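Uric acid degradation bifunctional protein PucL (PDB 6A4M) probably catalyses the oxidation of uric acid as a urate oxidase, within a bifunctional uric acid degradation protein also assigned a decarboxylase activity. Local coordinates at residues E275-P278 with K283-T286; I153-Q158 with E205-S210; G6-Y11 with S67-I72; R225-T230 with G248-A253; K16-V21 with S27-R32. All coordinates share one frame; numbering follows the deposited sequence.

Contact 1 (E275-P278 with K283-T286)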
# COMPACT_ATOMS: atom_id res chain seq x y z
N GLU A 275 7.85 11.81 -34.78
CA GLU A 275 8.06 13.04 -34.02
C GLU A 275 7.02 14.13 -34.35
O GLU A 275 6.64 14.90 -33.47
CB GLU A 275 9.48 13.58 -34.26
CG GLU A 275 9.96 14.62 -33.26
CD GLU A 275 10.29 14.02 -31.89
OE1 GLU A 275 11.06 13.04 -31.84
OE2 GLU A 275 9.77 14.54 -30.88
N GLU A 276 6.59 14.18 -35.61
CA GLU A 276 5.75 15.27 -36.13
C GLU A 276 4.54 14.71 -36.89
O GLU A 276 4.71 13.92 -37.82
CB GLU A 276 6.57 16.15 -37.08
CG GLU A 276 6.33 17.64 -36.91
CD GLU A 276 7.05 18.22 -35.71
OE1 GLU A 276 8.25 17.92 -35.51
OE2 GLU A 276 6.41 18.99 -34.96
N ILE A 277 3.34 15.13 -36.50
CA ILE A 277 2.10 14.77 -37.19
C ILE A 277 1.46 16.06 -37.72
O ILE A 277 1.15 16.96 -36.94
CB ILE A 277 1.10 14.04 -36.26
CG1 ILE A 277 1.79 12.85 -35.56
CG2 ILE A 277 -0.12 13.56 -37.05
CD1 ILE A 277 0.89 12.06 -34.63
N PRO A 278 1.26 16.15 -39.06
CA PRO A 278 0.55 17.30 -39.65
C PRO A 278 -0.86 17.46 -39.08
O PRO A 278 -1.61 16.49 -38.99
CB PRO A 278 0.47 16.94 -41.14
CG PRO A 278 1.63 16.04 -41.38
CD PRO A 278 1.82 15.27 -40.11
N LYS A 283 2.09 12.85 -30.94
CA LYS A 283 3.15 12.01 -31.49
C LYS A 283 2.76 10.54 -31.35
O LYS A 283 1.83 10.21 -30.62
CB LYS A 283 4.46 12.27 -30.74
CG LYS A 283 4.87 13.73 -30.69
CD LYS A 283 6.24 13.93 -30.06
CE LYS A 283 6.56 15.41 -29.93
NZ LYS A 283 7.65 15.67 -28.95
N VAL A 284 3.49 9.67 -32.05
CA VAL A 284 3.37 8.22 -31.89
C VAL A 284 4.64 7.68 -31.24
O VAL A 284 5.75 8.08 -31.62
CB VAL A 284 3.10 7.51 -33.23
CG1 VAL A 284 3.03 5.99 -33.04
CG2 VAL A 284 1.81 8.03 -33.85
N TYR A 285 4.46 6.78 -30.27
CA TYR A 285 5.56 6.14 -29.55
C TYR A 285 5.42 4.63 -29.58
O TYR A 285 4.37 4.11 -29.97
CB TYR A 285 5.59 6.59 -28.09
CG TYR A 285 5.57 8.08 -27.86
CD1 TYR A 285 4.36 8.76 -27.78
CD2 TYR A 285 6.75 8.80 -27.69
CE1 TYR A 285 4.33 10.13 -27.57
CE2 TYR A 285 6.72 10.17 -27.48
CZ TYR A 285 5.51 10.83 -27.41
OH TYR A 285 5.47 12.18 -27.19
N THR A 286 6.46 3.93 -29.14
CA THR A 286 6.43 2.47 -29.02
C THR A 286 7.18 1.98 -27.78
O THR A 286 7.86 2.75 -27.10
CB THR A 286 6.97 1.78 -30.29
OG1 THR A 286 6.66 0.38 -30.24
CG2 THR A 286 8.49 1.96 -30.44
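Glu275 and Lys283 form the charged half of this contact, a salt bridge from Lys283 NZ to Glu275 OE2 at 3.1 Å that is also a hydrogen bond. The ammonium group meets the carboxylate oxygen nearly end-on, in line with its CD-OE2 bond. The two side chains run side by side and point the same way. Glu275 gets there by folding back: its CB leads off from the other segment, and a bend at chi2 (72°) brings the carboxylate round to the lysine. Lys283 instead stays extended beyond CG, and its methylenes pass the backbone carbonyl of Glu275, with Lys283 CG 3.5 Å from Glu275 O.

The apolar half belongs to Ile277, whose CB points toward 283-286. With CG1 anti to the carbonyl carbon (chi1 -52°) and chi2 fully extended, the delta methyl reaches over to the other segment. Ile277 CD1 lies 3.9 Å from Lys283 CA and 4.2 Å from Val284 CG2, so it touches both the backbone and a side chain.

Segment 275-278 begins the loop of a beta hairpin, strands 271-274 and 284-286, and 283-286 leads from that loop into the second strand, where Val284 bonds through its backbone to Val273 and Val274. In the loop, side chains join the two arms, with no backbone bond between 275-278 and 283-286. A salt bridge between two exposed residues probably competes with water and adds little strength; one isoleucine methyl, set against the Lys283 backbone and the Val284 methyl, supplies the apolar part.

Contact 2 (I153-Q158 with E205-S210)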
# COMPACT_ATOMS: atom_id res chain seq x y z
N ILE A 153 6.88 -8.16 24.08
CA ILE A 153 7.00 -8.26 22.62
C ILE A 153 7.38 -6.88 22.07
O ILE A 153 6.71 -5.89 22.34
CB ILE A 153 5.69 -8.78 21.98
CG1 ILE A 153 5.40 -10.22 22.44
CG2 ILE A 153 5.76 -8.72 20.46
CD1 ILE A 153 3.95 -10.63 22.34
N THR A 154 8.46 -6.84 21.29
CA THR A 154 8.97 -5.60 20.69
C THR A 154 8.84 -5.66 19.16
O THR A 154 9.09 -6.70 18.55
CB THR A 154 10.43 -5.30 21.11
OG1 THR A 154 10.86 -4.07 20.51
CG2 THR A 154 11.41 -6.41 20.71
N ILE A 155 8.44 -4.54 18.56
CA ILE A 155 8.34 -4.41 17.11
C ILE A 155 9.68 -3.92 16.56
O ILE A 155 10.12 -2.81 16.87
CB ILE A 155 7.22 -3.41 16.70
CG1 ILE A 155 5.87 -3.80 17.31
CG2 ILE A 155 7.13 -3.28 15.18
CD1 ILE A 155 5.39 -5.20 16.97
N THR A 156 10.33 -4.75 15.74
CA THR A 156 11.68 -4.45 15.20
C THR A 156 11.59 -3.69 13.88
O THR A 156 12.42 -2.80 13.61
CB THR A 156 12.62 -5.70 15.07
OG1 THR A 156 13.38 -5.62 13.86
CG2 THR A 156 11.90 -7.04 15.09
N GLU A 157 10.61 -4.04 13.04
CA GLU A 157 10.34 -3.33 11.80
C GLU A 157 8.84 -3.26 11.55
O GLU A 157 8.10 -4.19 11.87
CB GLU A 157 11.04 -4.02 10.62
CG GLU A 157 10.96 -3.25 9.31
CD GLU A 157 11.77 -3.88 8.19
OE1 GLU A 157 11.93 -5.12 8.19
OE2 GLU A 157 12.22 -3.13 7.30
N GLN A 158 8.40 -2.14 10.98
CA GLN A 158 7.02 -1.98 10.54
C GLN A 158 6.93 -0.89 9.48
O GLN A 158 7.35 0.24 9.71
CB GLN A 158 6.11 -1.61 11.71
CG GLN A 158 4.63 -1.60 11.34
CD GLN A 158 3.80 -0.64 12.18
OE1 GLN A 158 2.83 -1.06 12.82
NE2 GLN A 158 4.17 0.63 12.18
N GLU A 205 5.89 7.15 13.34
CA GLU A 205 6.60 7.46 14.58
C GLU A 205 6.02 6.60 15.71
O GLU A 205 6.76 5.97 16.46
CB GLU A 205 6.46 8.95 14.93
CG GLU A 205 7.42 9.44 16.01
CD GLU A 205 6.99 10.76 16.65
OE1 GLU A 205 6.20 11.51 16.04
OE2 GLU A 205 7.44 11.04 17.78
N ASN A 206 4.70 6.59 15.79
CA ASN A 206 3.96 5.79 16.78
C ASN A 206 3.33 4.59 16.08
O ASN A 206 2.43 4.73 15.26
CB ASN A 206 2.90 6.67 17.46
CG ASN A 206 3.51 7.67 18.42
OD1 ASN A 206 4.48 7.37 19.13
ND2 ASN A 206 2.95 8.88 18.46
N THR A 207 3.81 3.40 16.44
CA THR A 207 3.48 2.17 15.71
C THR A 207 1.99 1.75 15.83
O THR A 207 1.46 1.08 14.95
CB THR A 207 4.46 1.03 16.12
OG1 THR A 207 4.66 0.14 15.02
CG2 THR A 207 3.97 0.24 17.34
N ASN A 208 1.35 2.16 16.93
CA ASN A 208 -0.11 1.99 17.12
C ASN A 208 -0.99 2.79 16.15
O ASN A 208 -2.13 2.40 15.90
CB ASN A 208 -0.51 2.35 18.57
CG ASN A 208 -0.05 1.31 19.59
OD1 ASN A 208 0.64 0.34 19.27
ND2 ASN A 208 -0.43 1.53 20.84
N ASP A 209 -0.47 3.90 15.62
CA ASP A 209 -1.20 4.70 14.63
C ASP A 209 -1.45 3.95 13.32
O ASP A 209 -2.36 4.29 12.57
CB ASP A 209 -0.45 6.00 14.31
CG ASP A 209 -0.29 6.92 15.51
OD1 ASP A 209 -0.79 6.60 16.61
OD2 ASP A 209 0.33 7.98 15.35
N SER A 210 -0.62 2.94 13.05
CA SER A 210 -0.76 2.08 11.88
C SER A 210 -2.02 1.21 11.83
O SER A 210 -2.44 0.83 10.74
CB SER A 210 0.48 1.18 11.76
OG SER A 210 0.49 0.49 10.53
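Gln158 and Ile155 lie on strand 153-169 of the large antiparallel sheet; both meet Thr207, and Gln158 also Ser210, in the loop that leaves strand 194-204 for helix 221-233. The amide of Gln158 is the main reach across. CG stands anti to the backbone N (chi1 -173°) and the chain runs on extended, carrying the amide to the hydroxyl of Thr207, where Gln158 CD is 3.1 Å from Thr207 OG1. The same flat group extends beside the CB of Ser210, 3.8 Å from Gln158 CD. Ile155 adds a lighter touch from three residues earlier on the strand, its CG2 at 4.2 Å from Thr207 OG1.

Between these two strand residues sits a classic beta bulge: Thr156 and Glu157 both face Lys145 of the neighbouring strand 139-148. Consistent with the bulge shifting the alternation, Ile155 and Gln158, three positions apart, both point their CB toward the loop. An alanine in place of Gln158 is likely to leave the Thr207 hydroxyl without its amide neighbour and open a gap between the strand and Ser210. On the loop side, the backbone N of Asp209 bonds to Asn206 O at 3.0 Å, and the Asp209 carboxylate forms a salt bridge with Arg217. Tyr204 and Tyr211 also touch Gln158, while Ser210 reaches Glu85 of helix 84-98.

Contact 3 (G6-Y11 with S67-I72)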
# COMPACT_ATOMS: atom_id res chain seq x y z
N GLY A 6 4.05 -19.54 2.81
CA GLY A 6 3.82 -18.48 1.82
C GLY A 6 2.58 -18.75 1.00
O GLY A 6 2.05 -19.86 1.03
N ASN A 7 2.13 -17.74 0.25
CA ASN A 7 0.90 -17.79 -0.56
C ASN A 7 -0.33 -18.22 0.25
O ASN A 7 -1.16 -19.00 -0.22
CB ASN A 7 1.09 -18.69 -1.80
CG ASN A 7 1.77 -17.98 -2.96
OD1 ASN A 7 2.02 -16.77 -2.92
ND2 ASN A 7 2.07 -18.73 -4.01
N VAL A 8 -0.45 -17.69 1.47
CA VAL A 8 -1.62 -17.94 2.30
C VAL A 8 -2.67 -16.89 1.96
O VAL A 8 -2.69 -15.80 2.53
CB VAL A 8 -1.27 -17.94 3.80
CG1 VAL A 8 -2.51 -18.23 4.64
CG2 VAL A 8 -0.17 -18.95 4.09
N PHE A 9 -3.52 -17.22 0.99
CA PHE A 9 -4.64 -16.37 0.59
C PHE A 9 -5.73 -16.46 1.65
O PHE A 9 -6.06 -17.56 2.11
CB PHE A 9 -5.23 -16.81 -0.75
CG PHE A 9 -4.41 -16.41 -1.95
CD1 PHE A 9 -3.26 -17.12 -2.29
CD2 PHE A 9 -4.79 -15.33 -2.75
CE1 PHE A 9 -2.51 -16.76 -3.41
CE2 PHE A 9 -4.05 -14.98 -3.87
CZ PHE A 9 -2.90 -15.69 -4.19
N ALA A 10 -6.28 -15.31 2.01
CA ALA A 10 -7.41 -15.24 2.94
C ALA A 10 -8.34 -14.11 2.52
O ALA A 10 -7.90 -12.97 2.41
CB ALA A 10 -6.90 -15.03 4.36
N TYR A 11 -9.60 -14.44 2.27
CA TYR A 11 -10.63 -13.46 1.94
C TYR A 11 -11.63 -13.37 3.09
O TYR A 11 -12.12 -14.39 3.57
CB TYR A 11 -11.36 -13.86 0.65
CG TYR A 11 -10.45 -14.02 -0.54
CD1 TYR A 11 -10.03 -12.91 -1.27
CD2 TYR A 11 -9.99 -15.27 -0.93
CE1 TYR A 11 -9.19 -13.04 -2.36
CE2 TYR A 11 -9.15 -15.42 -2.02
CZ TYR A 11 -8.75 -14.30 -2.74
OH TYR A 11 -7.91 -14.43 -3.82
N SER A 67 -0.36 -25.76 10.39
CA SER A 67 -0.92 -25.09 11.57
C SER A 67 -0.84 -23.57 11.42
O SER A 67 -1.80 -22.88 11.73
CB SER A 67 -0.20 -25.53 12.85
OG SER A 67 -0.21 -26.94 12.97
N MET A 68 0.31 -23.08 10.95
CA MET A 68 0.50 -21.65 10.64
C MET A 68 -0.55 -21.10 9.67
O MET A 68 -1.09 -20.01 9.89
CB MET A 68 1.89 -21.40 10.05
CG MET A 68 2.99 -21.22 11.07
SD MET A 68 4.54 -20.88 10.23
CE MET A 68 5.50 -22.32 10.70
N LYS A 69 -0.82 -21.86 8.61
CA LYS A 69 -1.84 -21.50 7.62
C LYS A 69 -3.21 -21.39 8.28
O LYS A 69 -3.89 -20.38 8.14
CB LYS A 69 -1.88 -22.54 6.48
CG LYS A 69 -3.05 -22.40 5.50
CD LYS A 69 -3.08 -23.56 4.51
CE LYS A 69 -3.69 -24.82 5.10
NZ LYS A 69 -5.18 -24.77 5.16
N ASN A 70 -3.59 -22.44 9.01
CA ASN A 70 -4.88 -22.47 9.71
C ASN A 70 -4.99 -21.39 10.79
O ASN A 70 -6.04 -20.79 10.96
CB ASN A 70 -5.14 -23.86 10.31
CG ASN A 70 -5.29 -24.95 9.25
OD1 ASN A 70 -5.61 -24.67 8.10
ND2 ASN A 70 -5.05 -26.19 9.64
N PHE A 71 -3.88 -21.14 11.49
CA PHE A 71 -3.79 -20.08 12.51
C PHE A 71 -4.08 -18.70 11.91
O PHE A 71 -4.86 -17.94 12.46
CB PHE A 71 -2.39 -20.10 13.15
CG PHE A 71 -2.26 -19.23 14.37
CD1 PHE A 71 -1.95 -17.88 14.26
CD2 PHE A 71 -2.41 -19.78 15.64
CE1 PHE A 71 -1.81 -17.09 15.39
CE2 PHE A 71 -2.26 -19.00 16.77
CZ PHE A 71 -1.97 -17.65 16.65
N ILE A 72 -3.43 -18.41 10.78
CA ILE A 72 -3.62 -17.15 10.06
C ILE A 72 -5.07 -16.98 9.59
O ILE A 72 -5.66 -15.92 9.79
CB ILE A 72 -2.63 -17.03 8.86
CG1 ILE A 72 -1.20 -16.82 9.39
CG2 ILE A 72 -3.01 -15.89 7.91
CD1 ILE A 72 -0.12 -17.24 8.42
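Val8, Lys69 and Ile72 meet through aliphatic carbons alone, and no flat group crosses between strand and helix. The flat groups of 67-72 serve other neighbours: the ring of Phe71 stacks with Phe95 of helix 84-98 and with His75 of its own helix, and the amide of Asn70 takes a bond from the residue before it. That bond, Lys69 NZ to Asn70 OD1 at 3.0 Å, arrives with the donor tilted 22° from the carbonyl plane.

Across the contact one methyl of Val8 does the touching. With CG1 anti to the backbone N (chi1 -179°), it lies 4.1 Å from Ile72 CG2 and 4.3 Å from Lys69 CG, one turn earlier on the helix. The Val8 and Ile72 side chains cross at a slant, branch methyl against branch methyl. Ile72 also packs on Val41 and Cys43 of strand 36-45, so the helix rests on two adjacent strands.

This is helix-on-sheet packing as in the tunnelling fold of the uricase family. Lys69 meets the valine through CG and carries its ammonium group away to Asn70; burial of Val8 and Ile72 is therefore achieved without burying a charge between them.

Contact 4 (R225-T230 with G248-A253)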
# COMPACT_ATOMS: atom_id res chain seq x y z
N ARG A 225 -1.46 7.43 -2.57
CA ARG A 225 -1.59 7.25 -4.02
C ARG A 225 -2.08 8.51 -4.73
O ARG A 225 -1.50 8.92 -5.73
CB ARG A 225 -2.54 6.07 -4.28
CG ARG A 225 -2.74 5.67 -5.73
CD ARG A 225 -3.99 6.28 -6.35
NE ARG A 225 -5.18 6.12 -5.50
CZ ARG A 225 -5.92 5.02 -5.39
NH1 ARG A 225 -5.63 3.92 -6.07
NH2 ARG A 225 -6.97 5.03 -4.57
N ASP A 226 -3.15 9.11 -4.21
CA ASP A 226 -3.71 10.33 -4.81
C ASP A 226 -2.78 11.54 -4.63
O ASP A 226 -2.65 12.35 -5.54
CB ASP A 226 -5.09 10.65 -4.22
CG ASP A 226 -6.14 9.61 -4.58
OD1 ASP A 226 -5.97 8.85 -5.57
OD2 ASP A 226 -7.17 9.55 -3.88
N LEU A 227 -2.15 11.65 -3.46
CA LEU A 227 -1.09 12.64 -3.24
C LEU A 227 -0.00 12.56 -4.31
O LEU A 227 0.42 13.58 -4.85
CB LEU A 227 -0.45 12.47 -1.86
CG LEU A 227 -0.98 13.38 -0.75
CD1 LEU A 227 -0.52 12.88 0.62
CD2 LEU A 227 -0.52 14.82 -0.97
N ALA A 228 0.43 11.33 -4.60
CA ALA A 228 1.48 11.08 -5.59
C ALA A 228 1.11 11.55 -7.00
O ALA A 228 1.99 11.97 -7.74
CB ALA A 228 1.84 9.60 -5.62
N SER A 229 -0.18 11.47 -7.36
CA SER A 229 -0.65 11.94 -8.67
C SER A 229 -0.97 13.44 -8.72
O SER A 229 -0.88 14.03 -9.80
CB SER A 229 -1.86 11.12 -9.14
OG SER A 229 -3.04 11.48 -8.44
N THR A 230 -1.32 14.05 -7.58
CA THR A 230 -1.55 15.51 -7.52
C THR A 230 -0.24 16.28 -7.63
O THR A 230 -0.14 17.25 -8.37
CB THR A 230 -2.27 15.96 -6.23
OG1 THR A 230 -1.49 15.58 -5.09
CG2 THR A 230 -3.68 15.36 -6.13
N GLY A 248 7.44 12.83 -1.41
CA GLY A 248 7.83 12.50 -0.04
C GLY A 248 7.57 13.62 0.94
O GLY A 248 6.91 13.41 1.96
N CYS A 249 8.08 14.81 0.62
CA CYS A 249 7.88 16.01 1.45
C CYS A 249 6.39 16.32 1.64
O CYS A 249 5.97 16.65 2.75
CB CYS A 249 8.60 17.23 0.86
SG CYS A 249 10.41 17.20 1.04
N ARG A 250 5.61 16.20 0.57
CA ARG A 250 4.17 16.46 0.64
C ARG A 250 3.44 15.45 1.53
O ARG A 250 2.53 15.83 2.27
CB ARG A 250 3.56 16.46 -0.76
CG ARG A 250 2.12 16.98 -0.81
CD ARG A 250 2.03 18.50 -0.70
NE ARG A 250 1.84 19.12 -2.01
CZ ARG A 250 2.80 19.60 -2.80
NH1 ARG A 250 4.09 19.57 -2.45
NH2 ARG A 250 2.46 20.12 -3.98
N ILE A 251 3.82 14.18 1.45
CA ILE A 251 3.26 13.13 2.32
C ILE A 251 3.60 13.41 3.79
O ILE A 251 2.73 13.28 4.66
CB ILE A 251 3.73 11.71 1.89
CG1 ILE A 251 3.10 11.32 0.55
CG2 ILE A 251 3.37 10.66 2.95
CD1 ILE A 251 3.84 10.22 -0.19
N LEU A 252 4.85 13.77 4.06
CA LEU A 252 5.28 14.12 5.42
C LEU A 252 4.58 15.36 5.95
O LEU A 252 4.21 15.40 7.13
CB LEU A 252 6.80 14.32 5.48
CG LEU A 252 7.64 13.06 5.27
CD1 LEU A 252 9.10 13.43 5.12
CD2 LEU A 252 7.47 12.07 6.42
N ALA A 253 4.39 16.36 5.09
CA ALA A 253 3.65 17.58 5.46
C ALA A 253 2.19 17.26 5.81
O ALA A 253 1.68 17.74 6.83
CB ALA A 253 3.70 18.59 4.32
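Leu227 reaches out from helix 221-233 and divides its two methyls between neighbouring residues of helix 240-254. Its CD2 meets the aliphatic part of Arg250, 3.4 Å from Arg250 CG, while CD1 rests 3.9 Å from Ile251 CG1. Both pairs of side chains slant across one another, and no hydrogen bond joins the two segments.

Arg250 has CG anti to the backbone N (chi1 -169°), which holds this methylene against the leucine; bends at chi2 and chi3 then swing the guanidinium elsewhere, and its NH2 forms a salt bridge with Glu234. Ile251 keeps CG1 anti to its carbonyl carbon (chi1 -69°), and its side chain also packs on Leu258 and Val261 of strand 258-267.

Further out, hydroxyls bond back onto the first helix. Thr230 OG1 donates to Leu227 O at 2.8 Å, and Ser229 OG to Asp226 O at 3.1 Å; this second carbonyl also accepts the backbone N of Thr230. At the start of the segment Arg225 NE and Asp226 OD1 form a salt bridge of 2.8 Å, though its hydrogen bond is weak, and Arg225 packs on Ile162 and Leu165 of strand 153-169. In these segments the two consecutive helices meet through one leucine while each also contacts the antiparallel sheet, a layering consistent with the tunnelling fold to which uricases belong.

Contact 5 (K16-V21 with S27-R32)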
# COMPACT_ATOMS: atom_id res chain seq x y z
N LYS A 16 -15.01 -5.19 9.83
CA LYS A 16 -15.45 -3.92 10.43
C LYS A 16 -15.06 -2.75 9.52
O LYS A 16 -13.89 -2.65 9.14
CB LYS A 16 -14.85 -3.73 11.82
CG LYS A 16 -15.54 -2.64 12.63
CD LYS A 16 -14.70 -2.19 13.81
CE LYS A 16 -15.44 -1.16 14.65
NZ LYS A 16 -14.52 -0.23 15.36
N PRO A 17 -16.02 -1.89 9.14
CA PRO A 17 -15.68 -0.76 8.25
C PRO A 17 -14.68 0.22 8.85
O PRO A 17 -14.75 0.51 10.05
CB PRO A 17 -17.03 -0.06 8.03
CG PRO A 17 -18.07 -1.07 8.35
CD PRO A 17 -17.48 -1.96 9.39
N LEU A 18 -13.77 0.73 8.03
CA LEU A 18 -12.87 1.82 8.43
C LEU A 18 -13.62 3.14 8.25
O LEU A 18 -13.88 3.55 7.11
CB LEU A 18 -11.58 1.80 7.61
CG LEU A 18 -10.54 2.91 7.83
CD1 LEU A 18 -10.13 3.03 9.29
CD2 LEU A 18 -9.32 2.66 6.96
N THR A 19 -13.97 3.78 9.36
CA THR A 19 -14.73 5.03 9.36
C THR A 19 -14.07 6.05 10.28
O THR A 19 -13.23 5.69 11.11
CB THR A 19 -16.18 4.81 9.82
OG1 THR A 19 -16.19 4.21 11.13
CG2 THR A 19 -16.92 3.90 8.85
N GLY A 20 -14.45 7.31 10.12
CA GLY A 20 -13.91 8.41 10.93
C GLY A 20 -12.46 8.77 10.64
O GLY A 20 -11.75 9.26 11.52
N VAL A 21 -12.02 8.52 9.40
CA VAL A 21 -10.65 8.86 8.98
C VAL A 21 -10.48 10.37 8.79
O VAL A 21 -11.47 11.08 8.59
CB VAL A 21 -10.22 8.12 7.68
CG1 VAL A 21 -10.36 6.61 7.85
CG2 VAL A 21 -11.00 8.61 6.46
N SER A 27 -7.27 14.01 -1.79
CA SER A 27 -7.87 12.69 -1.95
C SER A 27 -9.31 12.66 -1.45
O SER A 27 -9.60 13.15 -0.36
CB SER A 27 -7.05 11.64 -1.18
OG SER A 27 -7.54 10.33 -1.38
N SER A 28 -10.20 12.05 -2.24
CA SER A 28 -11.60 11.87 -1.84
C SER A 28 -11.80 10.74 -0.83
O SER A 28 -12.93 10.55 -0.37
CB SER A 28 -12.48 11.61 -3.07
OG SER A 28 -12.42 10.25 -3.48
N PHE A 29 -10.74 9.99 -0.50
CA PHE A 29 -10.81 8.90 0.48
C PHE A 29 -11.50 9.34 1.77
O PHE A 29 -11.05 10.29 2.42
CB PHE A 29 -9.41 8.35 0.80
CG PHE A 29 -9.42 7.18 1.74
CD1 PHE A 29 -9.82 5.92 1.30
CD2 PHE A 29 -9.03 7.33 3.07
CE1 PHE A 29 -9.85 4.84 2.17
CE2 PHE A 29 -9.05 6.25 3.95
CZ PHE A 29 -9.46 5.01 3.50
N ALA A 30 -12.59 8.65 2.12
CA ALA A 30 -13.36 8.94 3.32
C ALA A 30 -13.59 7.69 4.18
O ALA A 30 -14.52 7.66 5.00
CB ALA A 30 -14.69 9.58 2.94
N GLY A 31 -12.74 6.67 4.00
CA GLY A 31 -12.88 5.40 4.70
C GLY A 31 -13.05 4.23 3.74
O GLY A 31 -13.01 4.40 2.52
N ARG A 32 -13.26 3.05 4.32
CA ARG A 32 -13.45 1.80 3.58
C ARG A 32 -14.64 1.05 4.17
O ARG A 32 -14.69 0.83 5.38
CB ARG A 32 -12.22 0.90 3.67
CG ARG A 32 -10.93 1.47 3.10
CD ARG A 32 -9.73 0.63 3.53
NE ARG A 32 -8.44 1.27 3.22
CZ ARG A 32 -7.27 0.96 3.78
NH1 ARG A 32 -7.16 0.01 4.70
NH2 ARG A 32 -6.17 1.63 3.41
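Leu18 and Arg32 exchange two backbone hydrogen bonds, Leu18 N to Arg32 O at 2.8 Å and Arg32 N to Leu18 O at 2.9 Å. They make a single antiparallel bridge, a hydrogen-bonded pair inside the loop between strands 3-13 and 36-45. The Arg32 side chain, extended from CG to NE (chi2 167°), runs beside that of Leu18, and Leu18 CD2 sits over one face of the guanidinium, 3.8 Å above its plane and toward its rim. Glu222 meets the charge in a salt bridge, and Tyr218 bonds to NH1.

Round the Phe29 ring, Gly31 N stands 3.6 Å above the centre, Arg32 CG lies in plane at the edge, and Leu18 CD2 is also at the edge, 4.2 Å from Phe29 CZ. The Val21 and Phe29 side chains cross at about a right angle, with Val21 CG2 4.0 Å from Phe29 CE2. A serine in place of Phe29 would probably leave Val21 without its apolar partner and uncover the Gly31 backbone.

Gly31 passes close by Leu18 O, where a beta carbon would collide. Paired amides and a small apolar cluster define this non-regular loop, and the arginine's charge ties it to helix 221-233 through Glu222.

From the N terminus, contact 3 opens first and spans the longest stretch, closing only when helix 64-78 comes against strand 3-13. Contact 5 closes earlier, within that span, and shapes the loop between strands 3-13 and 36-45. The remaining three follow in series without crossing: contact 2 ties strand 153-169 to the loop after strand 194-204, contact 4 joins two successive helices, and contact 1 closes a short hairpin turn. Contacts 4 and 5 meet in space, where Asp226 OD2 and Ser27 OG lie 2.6 Å apart in a probable hydrogen bond that links the early loop to helix 221-233. Contact 1 stands apart, its centre about 51 Å from that of contact 2.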